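Long-range contact in protease (PDB 8C4X), which is an I9-type propeptide domain that probably inhibits and helps fold its subtilisin-like (S8) enzyme, a likely calcium-binding serine endopeptidase: residues Gln18-Lys24 / Leu48-Lys54. Residues are numbered along the deposited sequence; the frame is centred on the assembly and turned at random.
Sequences QYIVTLK and LNGFSAK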
ATOM      1  N   GLN B  18       3.346  -5.314  -6.157  1.00 11.46           N
ATOM      2  CA  GLN B  18       3.073  -3.884  -6.228  1.00 14.14           C
ATOM      3  C   GLN B  18       1.727  -3.613  -5.571  1.00 13.59           C
ATOM      4  O   GLN B  18       0.758  -4.333  -5.839  1.00 11.14           O
ATOM      5  CB  GLN B  18       3.082  -3.418  -7.690  1.00 11.96           C
ATOM      6  CG  GLN B  18       3.153  -1.931  -7.883  1.00 14.36           C
ATOM      7  CD  GLN B  18       3.548  -1.576  -9.303  1.00 18.59           C
ATOM      8  OE1 GLN B  18       4.714  -1.704  -9.681  1.00 16.93           O
ATOM      9  NE2 GLN B  18       2.580  -1.114 -10.093  1.00 16.26           N
ATOM     10  N   TYR B  19       1.664  -2.575  -4.725  1.00 11.77           N
ATOM     11  CA  TYR B  19       0.529  -2.388  -3.825  1.00 11.45           C
ATOM     12  C   TYR B  19       0.126  -0.925  -3.730  1.00 12.35           C
ATOM     13  O   TYR B  19       0.931  -0.017  -3.941  1.00 13.05           O
ATOM     14  CB  TYR B  19       0.839  -2.919  -2.405  1.00 11.33           C
ATOM     15  CG  TYR B  19       1.269  -4.354  -2.450  1.00 12.51           C
ATOM     16  CD1 TYR B  19       0.328  -5.379  -2.421  1.00 13.29           C
ATOM     17  CD2 TYR B  19       2.607  -4.679  -2.593  1.00 12.52           C
ATOM     18  CE1 TYR B  19       0.723  -6.711  -2.496  1.00 15.40           C
ATOM     19  CE2 TYR B  19       3.016  -6.001  -2.676  1.00 12.80           C
ATOM     20  CZ  TYR B  19       2.071  -7.007  -2.624  1.00 13.88           C
ATOM     21  OH  TYR B  19       2.485  -8.315  -2.705  1.00 19.44           O
ATOM     22  N   ILE B  20      -1.155  -0.724  -3.430  1.00 11.26           N
ATOM     23  CA  ILE B  20      -1.704   0.559  -3.012  1.00 11.08           C
ATOM     24  C   ILE B  20      -2.001   0.460  -1.523  1.00 10.61           C
ATOM     25  O   ILE B  20      -2.732  -0.438  -1.095  1.00 12.23           O
ATOM     26  CB  ILE B  20      -2.990   0.896  -3.782  1.00 10.04           C
ATOM     27  CG1 ILE B  20      -2.707   1.054  -5.276  1.00 11.34           C
ATOM     28  CG2 ILE B  20      -3.655   2.146  -3.224  1.00 11.25           C
ATOM     29  CD1 ILE B  20      -3.961   0.970  -6.115  1.00 13.06           C
ATOM     30  N   VAL B  21      -1.477   1.406  -0.745  1.00 10.36           N
ATOM     31  CA  VAL B  21      -1.610   1.397   0.709  1.00 10.28           C
ATOM     32  C   VAL B  21      -2.322   2.673   1.137  1.00 10.29           C
ATOM     33  O   VAL B  21      -1.957   3.767   0.692  1.00 12.58           O
ATOM     34  CB  VAL B  21      -0.233   1.297   1.386  1.00 11.98           C
ATOM     35  CG1 VAL B  21      -0.386   1.293   2.913  1.00 14.12           C
ATOM     36  CG2 VAL B  21       0.510   0.058   0.904  1.00 13.59           C
ATOM     37  N   THR B  22      -3.336   2.547   1.990  1.00 12.00           N
ATOM     38  CA  THR B  22      -3.911   3.750   2.574  1.00 13.49           C
ATOM     39  C   THR B  22      -3.708   3.729   4.079  1.00 10.46           C
ATOM     40  O   THR B  22      -3.637   2.664   4.707  1.00 12.98           O
ATOM     41  CB  THR B  22      -5.413   3.965   2.252  1.00 21.65           C
ATOM     42  OG1 THR B  22      -6.232   3.129   3.069  1.00 21.60           O
ATOM     43  CG2 THR B  22      -5.715   3.711   0.774  1.00 18.11           C
ATOM     44  N   LEU B  23      -3.559   4.928   4.622  1.00 13.96           N
ATOM     45  CA  LEU B  23      -3.256   5.156   6.024  1.00 14.05           C
ATOM     46  C   LEU B  23      -4.447   5.838   6.686  1.00 16.95           C
ATOM     47  O   LEU B  23      -5.222   6.540   6.032  1.00 18.18           O
ATOM     48  CB  LEU B  23      -2.001   6.024   6.168  1.00 13.15           C
ATOM     49  CG  LEU B  23      -0.785   5.509   5.387  1.00 13.73           C
ATOM     50  CD1 LEU B  23       0.462   6.400   5.568  1.00 14.62           C
ATOM     51  CD2 LEU B  23      -0.471   4.072   5.771  1.00 15.50           C
ATOM     52  N   LYS B  24      -4.587   5.622   7.991  1.00 17.26           N
ATOM     53  CA  LYS B  24      -5.711   6.183   8.722  1.00 21.43           C
ATOM     54  C   LYS B  24      -5.648   7.708   8.719  1.00 20.99           C
ATOM     55  O   LYS B  24      -4.603   8.318   8.473  1.00 19.13           O
ATOM     56  CB  LYS B  24      -5.726   5.645  10.153  1.00 17.76           C
ATOM     57  CG  LYS B  24      -5.965   4.141  10.221  1.00 21.05           C
ATOM     58  CD  LYS B  24      -5.957   3.622  11.654  1.00 30.73           C
ATOM     59  CE  LYS B  24      -6.144   2.112  11.691  1.00 32.15           C
ATOM     60  NZ  LYS B  24      -6.136   1.588  13.088  1.00 39.33           N
ATOM     61  N   LEU B  48      -6.800  10.104  -1.725  1.00 11.59           N
ATOM     62  CA  LEU B  48      -6.539   9.055  -0.760  1.00 12.45           C
ATOM     63  C   LEU B  48      -5.459   9.581   0.163  1.00 15.20           C
ATOM     64  O   LEU B  48      -4.672  10.454  -0.215  1.00 15.86           O
ATOM     65  CB  LEU B  48      -6.035   7.761  -1.401  1.00 16.56           C
ATOM     66  CG  LEU B  48      -6.962   6.894  -2.222  1.00 17.48           C
ATOM     67  CD1 LEU B  48      -6.163   5.713  -2.772  1.00 16.72           C
ATOM     68  CD2 LEU B  48      -8.134   6.432  -1.360  1.00 15.53           C
ATOM     69  N   ASN B  49      -5.414   9.034   1.369  1.00 13.07           N
ATOM     70  CA  ASN B  49      -4.264   9.220   2.248  1.00 13.33           C
ATOM     71  C   ASN B  49      -3.440   7.953   2.086  1.00 11.14           C
ATOM     72  O   ASN B  49      -3.671   6.959   2.765  1.00 14.17           O
ATOM     73  CB  ASN B  49      -4.696   9.436   3.693  1.00 15.05           C
ATOM     74  CG  ASN B  49      -3.559   9.920   4.569  1.00 17.07           C
ATOM     75  OD1 ASN B  49      -2.743  10.736   4.141  1.00 18.23           O
ATOM     76  ND2 ASN B  49      -3.511   9.432   5.811  1.00 15.84           N
ATOM     77  N   GLY B  50      -2.508   7.953   1.141  1.00 12.45           N
ATOM     78  CA  GLY B  50      -1.872   6.691   0.837  1.00 12.43           C
ATOM     79  C   GLY B  50      -0.758   6.840  -0.168  1.00 11.85           C
ATOM     80  O   GLY B  50      -0.301   7.942  -0.473  1.00 12.48           O
ATOM     81  N   PHE B  51      -0.336   5.696  -0.689  1.00 12.02           N
ATOM     82  CA  PHE B  51       0.782   5.657  -1.618  1.00  9.28           C
ATOM     83  C   PHE B  51       0.734   4.331  -2.352  1.00 11.72           C
ATOM     84  O   PHE B  51      -0.002   3.414  -1.976  1.00 11.57           O
ATOM     85  CB  PHE B  51       2.126   5.836  -0.890  1.00 12.87           C
ATOM     86  CG  PHE B  51       2.428   4.747   0.115  1.00 13.22           C
ATOM     87  CD1 PHE B  51       1.997   4.858   1.434  1.00 13.95           C
ATOM     88  CD2 PHE B  51       3.147   3.616  -0.261  1.00 12.56           C
ATOM     89  CE1 PHE B  51       2.265   3.855   2.368  1.00 14.64           C
ATOM     90  CE2 PHE B  51       3.432   2.605   0.668  1.00 14.50           C
ATOM     91  CZ  PHE B  51       2.995   2.732   1.988  1.00 14.72           C
ATOM     92  N   SER B  52       1.527   4.239  -3.409  1.00 11.52           N
ATOM     93  CA  SER B  52       1.728   2.978  -4.100  1.00 11.64           C
ATOM     94  C   SER B  52       3.218   2.680  -4.128  1.00 11.80           C
ATOM     95  O   SER B  52       4.047   3.597  -4.137  1.00 12.63           O
ATOM     96  CB  SER B  52       1.140   2.998  -5.531  1.00 13.24           C
ATOM     97  OG  SER B  52       1.748   3.992  -6.336  1.00 13.91           O
ATOM     98  N   ALA B  53       3.553   1.394  -4.126  1.00 12.04           N
ATOM     99  CA  ALA B  53       4.958   1.019  -4.072  1.00 11.63           C
ATOM    100  C   ALA B  53       5.109  -0.453  -4.401  1.00 12.84           C
ATOM    101  O   ALA B  53       4.181  -1.253  -4.234  1.00 12.70           O
ATOM    102  CB  ALA B  53       5.562   1.313  -2.694  1.00 12.99           C
ATOM    103  N   LYS B  54       6.301  -0.795  -4.871  1.00 17.10           N
ATOM    104  CA  LYS B  54       6.735  -2.181  -4.878  1.00 13.61           C
ATOM    105  C   LYS B  54       7.143  -2.558  -3.462  1.00 14.72           C
ATOM    106  O   LYS B  54       7.822  -1.783  -2.783  1.00 19.04           O
ATOM    107  CB  LYS B  54       7.903  -2.376  -5.841  1.00 15.09           C
ATOM    108  CG  LYS B  54       7.492  -2.289  -7.304  1.00 22.10           C
ATOM    109  CD  LYS B  54       8.424  -3.077  -8.201  1.00 33.18           C
ATOM    110  CE  LYS B  54       8.008  -2.954  -9.666  1.00 37.81           C
ATOM    111  NZ  LYS B  54       6.694  -3.618  -9.949  1.00 28.68           N
TER
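With CG of Phe51 between its backbone N and carbonyl carbon (chi1 62°), the ring leans back over the neighbouring strand and lies against Val21, whose CG1, anti to the backbone N (chi1 180°), rests at CE1 and CZ while CG2 meets CZ and CE2. CB of Val21 makes a CH-pi contact over one face of the ring, offset toward the rim, 3.6 Å from Phe51 CZ. The two residues are a hydrogen-bonded pair: Val21 N donates to Phe51 O at 2.8 Å, almost straight (177°), and Phe51 N returns a bond to Val21 O. Tyr19 and Ala53 form the next such pair. At one end, Lys54, bent at its last torsion, brings NZ to 2.8 Å from Gln18 OE1, approaching tilted out of the carbonyl plane; Gln18 OE1 also accepts from Gln41 NE2, and Gln18 NE2 donates to Asp75 OD2. An alanine in place of Gln18 would probably leave the Lys54 ammonium without this acceptor and break the side-chain link to Gln41 and Asp75. At the other end, Leu23 N bonds Asn49 O at 2.8 Å, while Asn49 ND2 makes weak bonds to Leu23 O and Lys24 O and a stronger one to Val27 O. Tyr19, Val21, Leu23, Phe51 and Ala53 face the helices 29-36 and 57-64 and adjoining loops. These are adjacent strands in the helix-backed antiparallel sheet of the ferredoxin-like alpha+beta fold known from subtilisin propeptides.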